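PDB 4NZK: AlgX/AlgJ SGNH hydrolase-like domain-containing protein from Eubacterium siraeum, which is of unknown function but belongs to the DHHW family of the SGNH hydrolase clan, and so may act on ester or acyl groups. Local coordinates for residues A[75-89]-A[333-347]. Sequence-based numbering, arbitrary orientation.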
loop_
_atom_site.group_PDB
_atom_site.type_symbol
_atom_site.label_atom_id
_atom_site.label_comp_id
_atom_site.label_asym_id
_atom_site.label_seq_id
_atom_site.Cartn_x
_atom_site.Cartn_y
_atom_site.Cartn_z
ATOM N N SER A 75 -1.604 4.990 -15.035
ATOM C CA SER A 75 -0.664 6.097 -14.818
ATOM C C SER A 75 0.676 5.714 -15.467
ATOM O O SER A 75 1.222 4.642 -15.212
ATOM C CB SER A 75 -0.444 6.312 -13.318
ATOM O OG SER A 75 -1.591 6.707 -12.629
ATOM N N LEU A 76 1.197 6.609 -16.297
ATOM C CA LEU A 76 2.473 6.408 -16.944
ATOM C C LEU A 76 3.593 6.807 -15.983
ATOM O O LEU A 76 3.467 7.736 -15.212
ATOM C CB LEU A 76 2.539 7.197 -18.256
ATOM C CG LEU A 76 1.442 6.755 -19.258
ATOM C CD1 LEU A 76 1.312 7.732 -20.415
ATOM C CD2 LEU A 76 1.627 5.341 -19.773
ATOM N N TYR A 77 4.708 6.101 -16.078
ATOM C CA TYR A 77 5.798 6.259 -15.117
ATOM C C TYR A 77 7.030 6.815 -15.797
ATOM O O TYR A 77 7.373 6.367 -16.900
ATOM C CB TYR A 77 6.115 4.891 -14.500
ATOM C CG TYR A 77 7.138 4.951 -13.411
ATOM C CD1 TYR A 77 6.980 5.779 -12.292
ATOM C CD2 TYR A 77 8.235 4.126 -13.435
ATOM C CE1 TYR A 77 7.923 5.802 -11.274
ATOM C CE2 TYR A 77 9.189 4.164 -12.429
ATOM C CZ TYR A 77 9.024 4.998 -11.353
ATOM O OH TYR A 77 9.934 5.075 -10.338
ATOM N N GLY A 78 7.688 7.765 -15.119
ATOM C CA GLY A 78 8.894 8.410 -15.650
ATOM C C GLY A 78 10.213 7.928 -15.077
ATOM O O GLY A 78 11.289 8.245 -15.597
ATOM N N GLY A 79 10.157 7.113 -14.038
ATOM C CA GLY A 79 11.369 6.583 -13.433
ATOM C C GLY A 79 11.885 7.433 -12.273
ATOM O O GLY A 79 11.273 8.404 -11.862
ATOM N N GLY A 80 13.033 7.024 -11.736
ATOM C CA GLY A 80 13.650 7.676 -10.573
ATOM C C GLY A 80 14.456 6.678 -9.786
ATOM O O GLY A 80 14.107 5.490 -9.685
ATOM N N ASP A 81 15.556 7.172 -9.213
ATOM C CA ASP A 81 16.473 6.285 -8.536
ATOM C C ASP A 81 16.109 5.970 -7.092
ATOM O O ASP A 81 16.629 5.019 -6.538
ATOM C CB ASP A 81 17.943 6.728 -8.674
ATOM C CG ASP A 81 18.284 8.027 -7.984
ATOM O OD1 ASP A 81 17.491 8.613 -7.185
ATOM O OD2 ASP A 81 19.461 8.447 -8.242
ATOM N N GLY A 82 15.227 6.774 -6.488
ATOM C CA GLY A 82 14.837 6.581 -5.104
ATOM C C GLY A 82 15.968 6.755 -4.108
ATOM O O GLY A 82 15.926 6.211 -2.999
ATOM N N ALA A 83 16.981 7.529 -4.469
ATOM C CA ALA A 83 18.120 7.675 -3.583
ATOM C C ALA A 83 17.783 8.330 -2.261
ATOM O O ALA A 83 18.271 7.919 -1.199
ATOM C CB ALA A 83 19.230 8.450 -4.282
ATOM N N ASN A 84 16.935 9.347 -2.303
ATOM C CA ASN A 84 16.543 10.014 -1.063
ATOM C C ASN A 84 15.813 9.046 -0.154
ATOM O O ASN A 84 16.164 8.902 1.003
ATOM C CB ASN A 84 15.674 11.225 -1.329
ATOM C CG ASN A 84 16.434 12.388 -1.944
ATOM O OD1 ASN A 84 17.626 12.331 -2.230
ATOM N ND2 ASN A 84 15.732 13.472 -2.102
ATOM N N TYR A 85 14.806 8.376 -0.702
ATOM C CA TYR A 85 14.041 7.373 0.055
ATOM C C TYR A 85 14.982 6.359 0.712
ATOM O O TYR A 85 14.848 6.079 1.900
ATOM C CB TYR A 85 13.092 6.666 -0.942
ATOM C CG TYR A 85 12.322 5.511 -0.369
ATOM C CD1 TYR A 85 11.186 5.730 0.379
ATOM C CD2 TYR A 85 12.706 4.192 -0.597
ATOM C CE1 TYR A 85 10.445 4.673 0.889
ATOM C CE2 TYR A 85 11.963 3.125 -0.084
ATOM C CZ TYR A 85 10.840 3.365 0.660
ATOM O OH TYR A 85 10.085 2.383 1.210
ATOM N N ALA A 86 15.889 5.783 -0.061
ATOM C CA ALA A 86 16.786 4.763 0.512
ATOM C C ALA A 86 17.615 5.363 1.638
ATOM O O ALA A 86 17.782 4.733 2.662
ATOM C CB ALA A 86 17.711 4.163 -0.540
ATOM N N SER A 87 18.119 6.576 1.460
ATOM C CA SER A 87 18.898 7.229 2.508
ATOM C C SER A 87 18.087 7.455 3.780
ATOM O O SER A 87 18.600 7.303 4.890
ATOM C CB SER A 87 19.473 8.545 1.985
ATOM O OG SER A 87 20.323 9.165 2.936
ATOM N N TYR A 88 16.822 7.814 3.633
ATOM C CA TYR A 88 15.960 8.019 4.782
ATOM C C TYR A 88 15.678 6.706 5.518
ATOM O O TYR A 88 15.666 6.653 6.756
ATOM C CB TYR A 88 14.658 8.698 4.374
ATOM C CG TYR A 88 14.820 10.006 3.614
ATOM C CD1 TYR A 88 15.945 10.786 3.759
ATOM C CD2 TYR A 88 13.826 10.436 2.732
ATOM C CE1 TYR A 88 16.105 11.962 3.052
ATOM C CE2 TYR A 88 13.972 11.618 2.027
ATOM C CZ TYR A 88 15.116 12.366 2.189
ATOM O OH TYR A 88 15.267 13.555 1.477
ATOM N N LEU A 89 15.377 5.663 4.775
ATOM C CA LEU A 89 15.193 4.342 5.397
ATOM C C LEU A 89 16.453 3.917 6.127
ATOM O O LEU A 89 16.386 3.369 7.221
ATOM C CB LEU A 89 14.834 3.245 4.369
ATOM C CG LEU A 89 13.351 2.994 4.214
ATOM C CD1 LEU A 89 12.586 4.195 3.731
ATOM C CD2 LEU A 89 13.153 1.835 3.280
HETATM N N MSE A 333 5.005 1.240 -0.129
HETATM C CA MSE A 333 4.397 2.283 -0.932
HETATM C C MSE A 333 4.590 1.984 -2.379
HETATM O O MSE A 333 5.364 1.094 -2.736
HETATM C CB MSE A 333 5.016 3.639 -0.606
HETATM C CG MSE A 333 6.547 3.717 -0.660
HETATM SE SE MSE A 333 6.920 5.534 0.076
HETATM C CE MSE A 333 6.983 4.610 1.816
ATOM N N CYS A 334 3.892 2.711 -3.239
ATOM C CA CYS A 334 4.095 2.531 -4.668
ATOM C C CYS A 334 5.345 3.284 -5.120
ATOM O O CYS A 334 5.876 4.150 -4.440
ATOM C CB CYS A 334 2.866 2.961 -5.464
ATOM S SG CYS A 334 2.702 4.761 -5.587
ATOM N N THR A 335 5.786 2.952 -6.319
ATOM C CA THR A 335 6.995 3.532 -6.875
ATOM C C THR A 335 6.926 5.044 -6.965
ATOM O O THR A 335 7.883 5.725 -6.648
ATOM C CB THR A 335 7.309 2.951 -8.247
ATOM O OG1 THR A 335 6.078 2.830 -8.977
ATOM C CG2 THR A 335 8.013 1.587 -8.118
ATOM N N PHE A 336 5.795 5.580 -7.409
ATOM C CA PHE A 336 5.686 7.027 -7.536
ATOM C C PHE A 336 5.957 7.721 -6.190
ATOM O O PHE A 336 6.555 8.782 -6.118
ATOM C CB PHE A 336 4.294 7.411 -7.990
ATOM C CG PHE A 336 3.964 7.055 -9.406
ATOM C CD1 PHE A 336 4.213 7.961 -10.443
ATOM C CD2 PHE A 336 3.318 5.874 -9.713
ATOM C CE1 PHE A 336 3.865 7.664 -11.755
ATOM C CE2 PHE A 336 2.959 5.587 -11.016
ATOM C CZ PHE A 336 3.209 6.486 -12.037
ATOM N N SER A 337 5.481 7.122 -5.109
ATOM C CA SER A 337 5.713 7.695 -3.784
ATOM C C SER A 337 7.179 7.579 -3.377
ATOM O O SER A 337 7.756 8.541 -2.873
ATOM C CB SER A 337 4.876 7.014 -2.718
ATOM O OG SER A 337 3.533 7.329 -2.855
ATOM N N ALA A 338 7.792 6.410 -3.599
ATOM C CA ALA A 338 9.156 6.198 -3.156
ATOM C C ALA A 338 10.145 7.060 -3.915
ATOM O O ALA A 338 11.145 7.462 -3.338
ATOM C CB ALA A 338 9.543 4.743 -3.313
ATOM N N VAL A 339 9.907 7.325 -5.201
ATOM C CA VAL A 339 10.848 8.108 -5.995
ATOM C C VAL A 339 10.562 9.609 -6.039
ATOM O O VAL A 339 11.419 10.389 -6.474
ATOM C CB VAL A 339 11.040 7.575 -7.421
ATOM C CG1 VAL A 339 11.358 6.082 -7.399
ATOM C CG2 VAL A 339 9.830 7.862 -8.311
ATOM N N GLY A 340 9.401 9.999 -5.538
ATOM C CA GLY A 340 8.901 11.366 -5.625
ATOM C C GLY A 340 8.798 12.075 -4.296
ATOM O O GLY A 340 9.479 11.734 -3.311
ATOM N N GLU A 341 7.909 13.051 -4.260
ATOM C CA GLU A 341 7.761 13.928 -3.106
ATOM C C GLU A 341 7.295 13.218 -1.825
ATOM O O GLU A 341 7.665 13.617 -0.720
ATOM C CB GLU A 341 6.840 15.114 -3.484
ATOM C CG GLU A 341 7.410 15.940 -4.645
ATOM C CD GLU A 341 6.714 17.272 -4.904
ATOM O OE1 GLU A 341 5.470 17.306 -5.022
ATOM O OE2 GLU A 341 7.426 18.292 -5.023
ATOM N N ASN A 342 6.477 12.176 -1.941
ATOM C CA ASN A 342 5.977 11.533 -0.733
ATOM C C ASN A 342 7.077 10.967 0.163
ATOM O O ASN A 342 6.954 10.960 1.378
ATOM C CB ASN A 342 5.006 10.400 -1.078
ATOM C CG ASN A 342 3.617 10.912 -1.445
ATOM O OD1 ASN A 342 3.284 12.097 -1.231
ATOM N ND2 ASN A 342 2.794 10.028 -1.986
ATOM N N ALA A 343 8.165 10.500 -0.439
ATOM C CA ALA A 343 9.252 9.950 0.321
ATOM C C ALA A 343 9.857 10.981 1.249
ATOM O O ALA A 343 10.436 10.630 2.266
ATOM C CB ALA A 343 10.310 9.450 -0.627
ATOM N N GLU A 344 9.757 12.259 0.877
ATOM C CA GLU A 344 10.328 13.302 1.728
ATOM C C GLU A 344 9.636 13.347 3.083
ATOM O O GLU A 344 10.193 13.884 4.056
ATOM C CB GLU A 344 10.272 14.670 1.043
ATOM C CG GLU A 344 11.035 14.704 -0.282
ATOM C CD GLU A 344 12.497 14.241 -0.166
ATOM O OE1 GLU A 344 13.196 14.671 0.782
ATOM O OE2 GLU A 344 12.963 13.428 -1.005
ATOM N N GLY A 345 8.439 12.762 3.178
ATOM C CA GLY A 345 7.750 12.696 4.466
ATOM C C GLY A 345 8.499 11.865 5.493
ATOM O O GLY A 345 8.353 12.042 6.722
ATOM N N ILE A 346 9.296 10.932 5.012
ATOM C CA ILE A 346 10.073 10.131 5.924
ATOM C C ILE A 346 11.061 11.069 6.638
ATOM O O ILE A 346 11.195 11.003 7.851
ATOM C CB ILE A 346 10.752 8.950 5.227
ATOM C CG1 ILE A 346 9.674 8.057 4.564
ATOM C CG2 ILE A 346 11.606 8.162 6.225
ATOM C CD1 ILE A 346 10.229 7.006 3.592
ATOM N N LYS A 347 11.740 11.924 5.878
ATOM C CA LYS A 347 12.716 12.852 6.453
ATOM C C LYS A 347 12.010 13.920 7.273
ATOM O O LYS A 347 12.367 14.162 8.415
ATOM C CB LYS A 347 13.539 13.506 5.342
ATOM C CG LYS A 347 14.510 14.540 5.876
ATOM C CD LYS A 347 15.278 15.261 4.796
ATOM C CE LYS A 347 16.162 16.317 5.464
ATOM N NZ LYS A 347 17.075 17.016 4.517
HETATM O O HOH W 1 14.075 9.458 -6.945
HETATM O O HOH W 2 13.322 9.173 -3.213
#
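Tyr88 lies with one ring face on Lys347, whose CB stands 3.6 Å from the ring centroid in a CH-pi contact. Its OH donates a very short hydrogen bond of 2.5 Å to Glu344 OE1, which lies at the ring edge. The carboxylate plane is turned 80° from the ring. A bend at chi2 (-54°) curls the Glu344 chain back toward helix 83-96. There its OE2 accepts a nearly straight hydrogen bond of 3.0 Å from Asn84 ND2, on its syn side but tilted out of the carboxylate plane. The two oxygens thus grip separate donors. A phenylalanine in place of Tyr88 would probably leave Glu344 OE1 without its hydroxyl partner and the carboxylate freer to turn. Deeper in, Ala338 CB sits over the centre of the Tyr85 ring, 4.0 Å from the centroid. Ile346 CD1 comes within 3.6 Å of Tyr85 CE1. Beyond the ring, Tyr85 OH is hydrogen-bonded to Asn104. One water bridges Gly82 N to Val339 O; another joins Tyr85 N to Ala338 O. At the far end Tyr77 turns its edge to the face of Phe336, a T-shaped pair with planes at 78°. Val339 points both methyls at Tyr77 OH, which is hydrogen-bonded to Ser129. The contact packs helix 83-96 and its preceding loop against the C-terminal helices after strand 328-334, in one helical layer of an alpha/beta fold, consistent with the SGNH hydrolase clan.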